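PDB 4QD8: putative esterase PA1618 from Pseudomonas aeruginosa, which probably hydrolyses coenzyme A thioesters, perhaps including 1,4-dihydroxy-2-naphthoyl-CoA, as a hotdog-fold thioesterase of the PaaI family. Local coordinates for residues F29-F32 with L37-S40; V61-L66 with W116-S121; S45-H48 with L53-G56; A15-S20 with L25-E30. All blocks are in the same frame, centred on the assembly; numbering follows the deposited sequence.

Interaction 1. Residues F29-F32 with L37-S40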
loop_
_atom_site.group_PDB
_atom_site.type_symbol
_atom_site.label_atom_id
_atom_site.label_comp_id
_atom_site.label_asym_id
_atom_site.label_seq_id
_atom_site.Cartn_x
_atom_site.Cartn_y
_atom_site.Cartn_z
ATOM N N PHE A 29 8.395 -4.560 24.047
ATOM C CA PHE A 29 7.567 -5.747 23.846
ATOM C C PHE A 29 6.893 -6.080 25.167
ATOM O O PHE A 29 7.577 -6.225 26.183
ATOM C CB PHE A 29 8.413 -6.912 23.331
ATOM C CG PHE A 29 8.911 -6.688 21.931
ATOM C CD1 PHE A 29 10.058 -5.949 21.701
ATOM C CD2 PHE A 29 8.196 -7.174 20.845
ATOM C CE1 PHE A 29 10.502 -5.705 20.401
ATOM C CE2 PHE A 29 8.626 -6.943 19.554
ATOM C CZ PHE A 29 9.784 -6.202 19.327
ATOM N N GLU A 30 5.564 -6.185 25.143
ATOM C CA GLU A 30 4.752 -6.173 26.359
ATOM C C GLU A 30 4.051 -7.476 26.667
ATOM O O GLU A 30 3.855 -7.830 27.832
ATOM C CB GLU A 30 3.641 -5.141 26.216
ATOM C CG GLU A 30 4.083 -3.819 25.683
ATOM C CD GLU A 30 3.255 -2.707 26.240
ATOM O OE1 GLU A 30 3.853 -1.780 26.832
ATOM O OE2 GLU A 30 2.011 -2.768 26.085
ATOM N N ALA A 31 3.605 -8.155 25.620
ATOM C CA ALA A 31 2.694 -9.275 25.785
ATOM C C ALA A 31 2.713 -10.168 24.566
ATOM O O ALA A 31 3.082 -9.744 23.469
ATOM C CB ALA A 31 1.284 -8.767 26.024
ATOM N N PHE A 32 2.317 -11.418 24.768
ATOM C CA PHE A 32 2.081 -12.322 23.657
ATOM C C PHE A 32 1.054 -13.373 24.047
ATOM O O PHE A 32 0.787 -13.588 25.231
ATOM C CB PHE A 32 3.382 -12.974 23.189
ATOM C CG PHE A 32 3.947 -13.989 24.149
ATOM C CD1 PHE A 32 3.582 -15.328 24.062
ATOM C CD2 PHE A 32 4.860 -13.602 25.124
ATOM C CE1 PHE A 32 4.106 -16.266 24.940
ATOM C CE2 PHE A 32 5.394 -14.534 26.008
ATOM C CZ PHE A 32 5.013 -15.870 25.915
ATOM N N LEU A 37 1.410 -10.898 19.135
ATOM C CA LEU A 37 2.540 -10.323 19.850
ATOM C C LEU A 37 2.251 -8.831 19.975
ATOM O O LEU A 37 1.736 -8.224 19.039
ATOM C CB LEU A 37 3.836 -10.574 19.078
ATOM C CG LEU A 37 5.139 -10.067 19.705
ATOM C CD1 LEU A 37 5.387 -10.675 21.086
ATOM C CD2 LEU A 37 6.336 -10.294 18.780
ATOM N N THR A 38 2.549 -8.251 21.139
ATOM C CA THR A 38 2.156 -6.865 21.439
ATOM C C THR A 38 3.368 -6.048 21.894
ATOM O O THR A 38 4.177 -6.527 22.690
ATOM C CB THR A 38 1.068 -6.834 22.547
ATOM O OG1 THR A 38 -0.110 -7.529 22.100
ATOM C CG2 THR A 38 0.698 -5.399 22.919
ATOM N N ALA A 39 3.503 -4.822 21.370
ATOM C CA ALA A 39 4.556 -3.895 21.793
ATOM C C ALA A 39 3.972 -2.496 21.853
ATOM O O ALA A 39 3.029 -2.195 21.136
ATOM C CB ALA A 39 5.730 -3.912 20.808
ATOM N N SER A 40 4.545 -1.642 22.695
ATOM C CA SER A 40 4.087 -0.266 22.813
ATOM C C SER A 40 5.260 0.692 22.707
ATOM O O SER A 40 6.419 0.278 22.777
ATOM C CB SER A 40 3.351 -0.052 24.131
ATOM O OG SER A 40 4.263 -0.102 25.215
#

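Interaction 2. Residues V61-L66 with W116-S121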
loop_
_atom_site.group_PDB
_atom_site.type_symbol
_atom_site.label_atom_id
_atom_site.label_comp_id
_atom_site.label_asym_id
_atom_site.label_seq_id
_atom_site.Cartn_x
_atom_site.Cartn_y
_atom_site.Cartn_z
ATOM N N VAL A 61 7.657 2.485 12.350
ATOM C CA VAL A 61 8.788 1.844 13.041
ATOM C C VAL A 61 8.269 0.823 14.058
ATOM O O VAL A 61 8.757 -0.312 14.126
ATOM C CB VAL A 61 9.692 2.857 13.788
ATOM C CG1 VAL A 61 10.789 2.107 14.572
ATOM C CG2 VAL A 61 10.333 3.830 12.817
ATOM N N LEU A 62 7.283 1.219 14.854
ATOM C CA LEU A 62 6.696 0.293 15.814
ATOM C C LEU A 62 6.125 -0.939 15.107
ATOM O O LEU A 62 6.409 -2.080 15.496
ATOM C CB LEU A 62 5.618 0.986 16.640
ATOM C CG LEU A 62 4.894 0.102 17.653
ATOM C CD1 LEU A 62 5.892 -0.591 18.588
ATOM C CD2 LEU A 62 3.897 0.967 18.444
ATOM N N ALA A 63 5.364 -0.711 14.044
ATOM C CA ALA A 63 4.725 -1.814 13.323
ATOM C C ALA A 63 5.765 -2.752 12.734
ATOM O O ALA A 63 5.635 -3.985 12.837
ATOM C CB ALA A 63 3.811 -1.276 12.226
ATOM N N GLU A 64 6.798 -2.179 12.125
ATOM C CA GLU A 64 7.818 -2.999 11.460
ATOM C C GLU A 64 8.727 -3.704 12.471
ATOM O O GLU A 64 9.147 -4.839 12.231
ATOM C CB GLU A 64 8.613 -2.194 10.415
ATOM C CG GLU A 64 9.479 -3.090 9.541
ATOM C CD GLU A 64 9.689 -2.591 8.109
ATOM O OE1 GLU A 64 8.892 -1.764 7.578
ATOM O OE2 GLU A 64 10.663 -3.078 7.516
ATOM N N SER A 65 9.005 -3.063 13.609
ATOM C CA SER A 65 9.751 -3.721 14.686
ATOM C C SER A 65 8.986 -4.938 15.168
ATOM O O SER A 65 9.556 -6.012 15.348
ATOM C CB SER A 65 9.946 -2.788 15.892
ATOM O OG SER A 65 11.130 -2.027 15.770
ATOM N N LEU A 66 7.694 -4.744 15.388
ATOM C CA LEU A 66 6.833 -5.767 15.946
ATOM C C LEU A 66 6.682 -6.919 14.967
ATOM O O LEU A 66 6.900 -8.068 15.322
ATOM C CB LEU A 66 5.464 -5.168 16.290
ATOM C CG LEU A 66 4.443 -6.136 16.874
ATOM C CD1 LEU A 66 5.033 -6.850 18.089
ATOM C CD2 LEU A 66 3.190 -5.379 17.261
ATOM N N TRP A 116 1.740 -9.788 7.957
ATOM C CA TRP A 116 1.269 -9.483 9.309
ATOM C C TRP A 116 0.250 -8.342 9.292
ATOM O O TRP A 116 0.423 -7.374 8.543
ATOM C CB TRP A 116 2.453 -9.058 10.195
ATOM C CG TRP A 116 3.431 -10.170 10.433
ATOM C CD1 TRP A 116 4.609 -10.380 9.780
ATOM C CD2 TRP A 116 3.285 -11.242 11.366
ATOM N NE1 TRP A 116 5.213 -11.527 10.261
ATOM C CE2 TRP A 116 4.419 -12.072 11.237
ATOM C CE3 TRP A 116 2.300 -11.590 12.297
ATOM C CZ2 TRP A 116 4.600 -13.234 12.013
ATOM C CZ3 TRP A 116 2.486 -12.745 13.079
ATOM C CH2 TRP A 116 3.627 -13.546 12.920
ATOM N N ASP A 117 -0.782 -8.475 10.119
ATOM C CA ASP A 117 -1.803 -7.450 10.329
ATOM C C ASP A 117 -1.427 -6.749 11.631
ATOM O O ASP A 117 -1.305 -7.405 12.671
ATOM C CB ASP A 117 -3.163 -8.139 10.457
ATOM C CG ASP A 117 -4.271 -7.194 10.878
ATOM O OD1 ASP A 117 -4.497 -6.176 10.200
ATOM O OD2 ASP A 117 -4.941 -7.500 11.880
ATOM N N ILE A 118 -1.198 -5.435 11.602
ATOM C CA ILE A 118 -0.758 -4.755 12.821
ATOM C C ILE A 118 -1.710 -3.612 13.156
ATOM O O ILE A 118 -1.922 -2.713 12.339
ATOM C CB ILE A 118 0.701 -4.279 12.706
ATOM C CG1 ILE A 118 1.596 -5.497 12.453
ATOM C CG2 ILE A 118 1.154 -3.596 14.003
ATOM C CD1 ILE A 118 2.810 -5.204 11.632
ATOM N N ARG A 119 -2.313 -3.682 14.343
ATOM C CA ARG A 119 -3.305 -2.681 14.765
ATOM C C ARG A 119 -2.752 -1.830 15.909
ATOM O O ARG A 119 -2.293 -2.369 16.917
ATOM C CB ARG A 119 -4.603 -3.352 15.250
ATOM C CG ARG A 119 -5.242 -4.376 14.312
ATOM C CD ARG A 119 -5.628 -3.775 12.986
ATOM N NE ARG A 119 -6.254 -4.779 12.125
ATOM C CZ ARG A 119 -7.564 -5.003 12.055
ATOM N NH1 ARG A 119 -8.407 -4.280 12.784
ATOM N NH2 ARG A 119 -8.028 -5.942 11.242
ATOM N N LEU A 120 -2.835 -0.506 15.767
ATOM C CA LEU A 120 -2.302 0.412 16.772
ATOM C C LEU A 120 -3.421 1.238 17.381
ATOM O O LEU A 120 -4.399 1.588 16.700
ATOM C CB LEU A 120 -1.257 1.361 16.167
ATOM C CG LEU A 120 0.148 0.807 15.919
ATOM C CD1 LEU A 120 0.126 -0.206 14.791
ATOM C CD2 LEU A 120 1.110 1.926 15.594
ATOM N N SER A 121 -3.257 1.554 18.658
ATOM C CA SER A 121 -4.213 2.412 19.354
ATOM C C SER A 121 -3.518 3.191 20.466
ATOM O O SER A 121 -2.513 2.743 21.041
ATOM C CB SER A 121 -5.373 1.581 19.914
ATOM O OG SER A 121 -4.902 0.633 20.848
#

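Interaction 3. Residues S45-H48 with L53-G56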
loop_
_atom_site.group_PDB
_atom_site.type_symbol
_atom_site.label_atom_id
_atom_site.label_comp_id
_atom_site.label_asym_id
_atom_site.label_seq_id
_atom_site.Cartn_x
_atom_site.Cartn_y
_atom_site.Cartn_z
ATOM N N SER A 45 8.716 13.513 22.760
ATOM C CA SER A 45 9.652 14.200 21.869
ATOM C C SER A 45 10.486 13.253 21.001
ATOM O O SER A 45 10.961 13.639 19.931
ATOM C CB SER A 45 10.567 15.141 22.663
ATOM O OG SER A 45 11.277 14.424 23.649
ATOM N N ARG A 46 10.646 12.013 21.446
ATOM C CA ARG A 46 11.423 11.049 20.671
ATOM C C ARG A 46 10.677 10.607 19.412
ATOM O O ARG A 46 11.297 10.207 18.429
ATOM C CB ARG A 46 11.752 9.822 21.520
ATOM C CG ARG A 46 12.761 10.071 22.627
ATOM C CD ARG A 46 12.796 8.897 23.587
ATOM N NE ARG A 46 11.597 8.840 24.426
ATOM C CZ ARG A 46 11.351 7.902 25.334
ATOM N NH1 ARG A 46 12.213 6.910 25.523
ATOM N NH2 ARG A 46 10.236 7.945 26.054
ATOM N N THR A 47 9.349 10.671 19.459
ATOM C CA THR A 47 8.507 10.079 18.417
ATOM C C THR A 47 7.552 11.105 17.803
ATOM O O THR A 47 6.815 10.793 16.870
ATOM C CB THR A 47 7.684 8.887 18.961
ATOM O OG1 THR A 47 6.933 9.320 20.096
ATOM C CG2 THR A 47 8.594 7.710 19.383
ATOM N N HIS A 48 7.560 12.335 18.317
ATOM C CA HIS A 48 6.743 13.396 17.725
ATOM C C HIS A 48 7.241 13.851 16.350
ATOM O O HIS A 48 8.439 13.773 16.052
ATOM C CB HIS A 48 6.753 14.640 18.636
ATOM C CG HIS A 48 5.766 14.603 19.757
ATOM N ND1 HIS A 48 5.874 15.435 20.855
ATOM C CD2 HIS A 48 4.649 13.860 19.955
ATOM C CE1 HIS A 48 4.870 15.199 21.682
ATOM N NE2 HIS A 48 4.118 14.245 21.165
ATOM N N LEU A 53 2.414 15.932 17.220
ATOM C CA LEU A 53 1.645 14.697 17.040
ATOM C C LEU A 53 2.628 13.552 16.860
ATOM O O LEU A 53 3.748 13.761 16.401
ATOM C CB LEU A 53 0.795 14.766 15.772
ATOM C CG LEU A 53 -0.332 15.782 15.656
ATOM C CD1 LEU A 53 -0.835 15.841 14.223
ATOM C CD2 LEU A 53 -1.443 15.350 16.581
ATOM N N LEU A 54 2.214 12.339 17.206
ATOM C CA LEU A 54 3.020 11.166 16.874
ATOM C C LEU A 54 3.319 11.149 15.367
ATOM O O LEU A 54 2.412 11.227 14.545
ATOM C CB LEU A 54 2.263 9.898 17.299
ATOM C CG LEU A 54 2.893 8.575 16.877
ATOM C CD1 LEU A 54 4.275 8.446 17.514
ATOM C CD2 LEU A 54 1.957 7.458 17.307
ATOM N N HIS A 55 4.602 11.070 15.012
ATOM C CA HIS A 55 5.052 11.021 13.614
ATOM C C HIS A 55 4.534 9.730 12.990
ATOM O O HIS A 55 4.679 8.668 13.577
ATOM C CB HIS A 55 6.594 11.038 13.605
ATOM C CG HIS A 55 7.231 11.281 12.275
ATOM N ND1 HIS A 55 7.084 10.437 11.189
ATOM C CD2 HIS A 55 8.111 12.235 11.877
ATOM C CE1 HIS A 55 7.815 10.874 10.186
ATOM N NE2 HIS A 55 8.456 11.962 10.575
ATOM N N GLY A 56 3.917 9.825 11.814
ATOM C CA GLY A 56 3.348 8.651 11.172
ATOM C C GLY A 56 4.405 7.613 10.859
ATOM O O GLY A 56 4.139 6.411 10.882
#

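Interaction 4. Residues A15-S20 with L25-E30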
loop_
_atom_site.group_PDB
_atom_site.type_symbol
_atom_site.label_atom_id
_atom_site.label_comp_id
_atom_site.label_asym_id
_atom_site.label_seq_id
_atom_site.Cartn_x
_atom_site.Cartn_y
_atom_site.Cartn_z
ATOM N N ALA A 15 15.813 -6.875 25.245
ATOM C CA ALA A 15 17.265 -6.791 25.305
ATOM C C ALA A 15 17.910 -6.744 23.912
ATOM O O ALA A 15 18.926 -6.082 23.715
ATOM C CB ALA A 15 17.839 -7.952 26.134
ATOM N N SER A 16 17.308 -7.436 22.946
ATOM C CA SER A 16 17.908 -7.534 21.613
ATOM C C SER A 16 17.911 -6.205 20.865
ATOM O O SER A 16 18.631 -6.046 19.879
ATOM C CB SER A 16 17.231 -8.630 20.779
ATOM O OG SER A 16 15.901 -8.283 20.438
ATOM N N GLN A 17 17.134 -5.236 21.348
ATOM C CA GLN A 17 17.024 -3.944 20.675
ATOM C C GLN A 17 18.137 -2.972 21.010
ATOM O O GLN A 17 18.168 -1.858 20.489
ATOM C CB GLN A 17 15.700 -3.273 21.029
ATOM C CG GLN A 17 14.486 -4.014 20.592
ATOM C CD GLN A 17 13.248 -3.193 20.813
ATOM O OE1 GLN A 17 12.550 -2.836 19.860
ATOM N NE2 GLN A 17 12.969 -2.866 22.072
ATOM N N LYS A 18 19.036 -3.374 21.903
ATOM C CA LYS A 18 20.121 -2.501 22.320
ATOM C C LYS A 18 20.902 -2.003 21.108
ATOM O O LYS A 18 21.162 -2.769 20.182
ATOM C CB LYS A 18 21.047 -3.249 23.279
ATOM C CG LYS A 18 22.154 -2.406 23.872
ATOM C CD LYS A 18 23.170 -3.311 24.552
ATOM C CE LYS A 18 24.199 -2.511 25.324
ATOM N NZ LYS A 18 25.213 -3.416 25.926
ATOM N N ASN A 19 21.238 -0.714 21.110
ATOM C CA ASN A 19 21.949 -0.075 20.000
ATOM C C ASN A 19 21.206 -0.128 18.673
ATOM O O ASN A 19 21.828 -0.221 17.612
ATOM C CB ASN A 19 23.348 -0.673 19.809
ATOM C CG ASN A 19 24.222 -0.530 21.035
ATOM O OD1 ASN A 19 24.089 0.423 21.803
ATOM N ND2 ASN A 19 25.131 -1.484 21.222
ATOM N N SER A 20 19.880 -0.067 18.722
ATOM C CA SER A 20 19.098 0.002 17.496
ATOM C C SER A 20 17.961 1.000 17.712
ATOM O O SER A 20 17.778 1.503 18.820
ATOM C CB SER A 20 18.553 -1.374 17.110
ATOM O OG SER A 20 17.488 -1.747 17.958
ATOM N N LEU A 25 13.775 4.669 20.625
ATOM C CA LEU A 25 12.406 5.189 20.706
ATOM C C LEU A 25 11.596 4.660 21.884
ATOM O O LEU A 25 10.443 5.036 22.050
ATOM C CB LEU A 25 11.652 4.915 19.402
ATOM C CG LEU A 25 12.293 5.442 18.118
ATOM C CD1 LEU A 25 11.356 5.155 16.947
ATOM C CD2 LEU A 25 12.590 6.936 18.240
ATOM N N GLY A 26 12.172 3.763 22.680
ATOM C CA GLY A 26 11.463 3.232 23.827
ATOM C C GLY A 26 10.431 2.171 23.506
ATOM O O GLY A 26 9.507 1.941 24.282
ATOM N N ILE A 27 10.594 1.498 22.370
ATOM C CA ILE A 27 9.721 0.374 22.051
ATOM C C ILE A 27 9.886 -0.738 23.084
ATOM O O ILE A 27 11.004 -1.134 23.433
ATOM C CB ILE A 27 9.957 -0.152 20.613
ATOM C CG1 ILE A 27 9.546 0.910 19.591
ATOM C CG2 ILE A 27 9.171 -1.452 20.376
ATOM C CD1 ILE A 27 9.858 0.533 18.112
ATOM N N ARG A 28 8.757 -1.206 23.595
ATOM C CA ARG A 28 8.749 -2.224 24.631
ATOM C C ARG A 28 7.832 -3.361 24.211
ATOM O O ARG A 28 6.635 -3.150 24.022
ATOM C CB ARG A 28 8.264 -1.606 25.953
ATOM C CG ARG A 28 8.264 -2.563 27.135
ATOM C CD ARG A 28 7.719 -1.886 28.392
ATOM N NE ARG A 28 6.278 -1.636 28.312
ATOM C CZ ARG A 28 5.655 -0.622 28.908
ATOM N NH1 ARG A 28 6.343 0.253 29.627
ATOM N NH2 ARG A 28 4.344 -0.473 28.769
ATOM N N PHE A 29 8.395 -4.560 24.047
ATOM C CA PHE A 29 7.567 -5.747 23.846
ATOM C C PHE A 29 6.893 -6.080 25.167
ATOM O O PHE A 29 7.577 -6.225 26.183
ATOM C CB PHE A 29 8.413 -6.912 23.331
ATOM C CG PHE A 29 8.911 -6.688 21.931
ATOM C CD1 PHE A 29 10.058 -5.949 21.701
ATOM C CD2 PHE A 29 8.196 -7.174 20.845
ATOM C CE1 PHE A 29 10.502 -5.705 20.401
ATOM C CE2 PHE A 29 8.626 -6.943 19.554
ATOM C CZ PHE A 29 9.784 -6.202 19.327
ATOM N N GLU A 30 5.564 -6.185 25.143
ATOM C CA GLU A 30 4.752 -6.173 26.359
ATOM C C GLU A 30 4.051 -7.476 26.667
ATOM O O GLU A 30 3.855 -7.830 27.832
ATOM C CB GLU A 30 3.641 -5.141 26.216
ATOM C CG GLU A 30 4.083 -3.819 25.683
ATOM C CD GLU A 30 3.255 -2.707 26.240
ATOM O OE1 GLU A 30 3.853 -1.780 26.832
ATOM O OE2 GLU A 30 2.011 -2.768 26.085
#

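Interaction 1. Residues F29-F32 with L37-S40
Glu30 and Ala31 both face Thr38 in a classic beta bulge, which shifts the register of the antiparallel hairpin made by strands 28-32 and 36-42. Thr38 O takes an almost straight bond from Glu30 N (2.8 Å, 176°) and a second, long and weak one from Ala31 N. The return bond, from Thr38 N to Ala31 O, is again 2.8 Å. On either side of the bulge, Phe29 pairs with Ala39 and Phe32 with Leu37, both as non-hydrogen-bonded pairs on the same face of the sheet. Ala39 suits its place because a lone methyl can lie over an aromatic ring: its CB sits above the Phe29 face, off toward the rim and 4.1 Å from CD2. Leu37 holds CG opposite its own backbone N (chi1 -178°) and spreads its two methyls along the other strand. CD1 reaches Phe32 CB at 3.7 Å, while CD2 comes to 4.1 Å from Phe29 CE2. On the other face Ala31 CB meets Thr38 CB at 4.0 Å, a small side chain beside a beta-branched one. Glu30 also turns its carboxylate to the Ser40 hydroxyl, though the modelled separation is too short to be trusted; Arg28 pairs with this carboxylate too, and Arg99 bonds to Ser40 OG. Phe29, Leu37 and Ala39 pack against helix 56-72, and helix 10-15 adds Leu10 and Leu13 around Phe29. Strand 36-42 carries the sheet onward to strand 99-106.

Interaction 2. Residues V61-L66 with W116-S121
Ile118 presses against the helix at Ala63 with both of its branches. Its CG2 methyl lies 3.9 Å from Ala63 CB, and its CD1 comes down on the backbone, 3.3 Å from Ala63 O. The torsions explain this double reach: CG1 lies opposite the carbonyl carbon (chi1 -59°), which leaves CG2 anti to the backbone N, and chi2, at 149°, departs from the staggered value as CD1 swings over the carbonyl. Ala63 suits the site because its single methyl lets a branched side chain approach the helix backbone itself. One turn on, Leu66 CD2 touches the same Ile118 CG2 at 4.2 Å. At the other end Leu62 and Leu120 run past each other in opposite directions and meet through one methyl each, with Leu62 CD2 4.1 Å from Leu120 CD2. All five residues are buried and apolar. This is the core of the hotdog fold, in which the long helix 56-72 is wrapped by a curved antiparallel sheet; here helix and strand axes pass 9.2 Å apart at 138°. Strands 99-106 and 127-139 flank strand 113-121 and add small side chains: Leu66 packs on Ala102 and Ala104, Leu120 on Ala102, and Ala63 on Ala131. On the far face of the strand, Arg119 NE makes a nearly straight 3.0 Å salt bridge to Asp117 OD1 in the guanidinium plane, using the syn lone pair of the carboxylate, and the third subunit packs on this pair. Glu64 OE1 bonds to His91, and Ser65 OG to His55, both of the second subunit.

Interaction 3. Residues S45-H48 with L53-G56
His48 and Leu54 form a single backbone bridge across the loop between strand 36-42 and helix 56-72, with His48 laid alongside the Leu53 carbonyl. His48 CA sends its hydrogen toward Leu53 O at 3.3 Å, and from CB outward the side chain stays near that oxygen. CB is 3.8 Å from Leu53 O and CG slightly farther, while CD2 returns to 3.7 Å from it. The tip then leaves the contact, and NE2 bonds to Arg96 O. Leu54, with CG anti to its backbone N (chi1 173°), brings CD1 back to 3.7 Å from Thr47 CB, a methyl against a side chain whose hydroxyl is held by Pro42 O. His55 N donates to Thr47 O (2.9 Å, 169°), lying in the carbonyl plane. His55 is the N-cap of helix 56-72: ND1 accepts the N-H of Gly57, and NE2 bonds to Ser65 OG of the second subunit. Histidine suits position 55 because its two ring nitrogens can bond in two directions. The contact thus combines one backbone hydrogen bond, a CA-H...O contact and a methyl packing, while the bonded imidazole nitrogens are spent on the loop that holds Arg96, the helix start and the partner subunit.

Interaction 4. Residues A15-S20 with L25-E30
Gln17 reaches across to Ile27 and Phe29, joining a pair of overlapping beta turns, type I then type II, to Ile27, which follows the Schellman end of helix 21-25, and to Phe29 on strand 28-32. Its chain runs extended beyond CG and meets Ile27 at about a right angle. CG lies opposite the carbonyl carbon (chi1 -63°), which sends the amide toward the strand. NE2 donates to Ile27 O at 3.0 Å; that oxygen lies in the plane of the amide, but the donor stands well above the plane of the Ile27 carbonyl. The amide is turned 66° from the Phe29 ring and meets it at the rim, OE1 being 3.6 Å from CE1, where the partly positive ring hydrogens would suit an oxygen. OE1 also lies 3.7 Å from Ile27 CG2. Glutamine fits here by being long enough to span the gap and able to bring a donor to a buried carbonyl. Ile27 itself packs on Leu62 and Ser65 of helix 56-72, and Gly26 makes the positive-phi turn that precedes it. Back in the turns, Ser20, the N-cap of helix 21-25, donates a hydrogen bond to Gln17's own carbonyl, with OG 2.6 Å from Gln17 O.

Interactions 4, 1, 3 and 2 follow in that order along the chain. The first two share Phe29 and Glu30 on strand 28-32, with centres about 11 Å apart, and interaction 1 pairs that strand with strand 36-42. The centre of interaction 2 lies about 10 Å from that of interaction 1 and nearer the middle of the chain; Leu66 touches both Phe29 and Leu37, making one core between sheet and helix 56-72. Interaction 3 stands apart, its centre about 20 Å from that of interaction 1, yet Arg46 and Thr47 rest on Leu25 of interaction 4. The surroundings of interactions 2, 3 and 4 reach the second subunit, so the hotdog core and the subunit interface are built from connected parts.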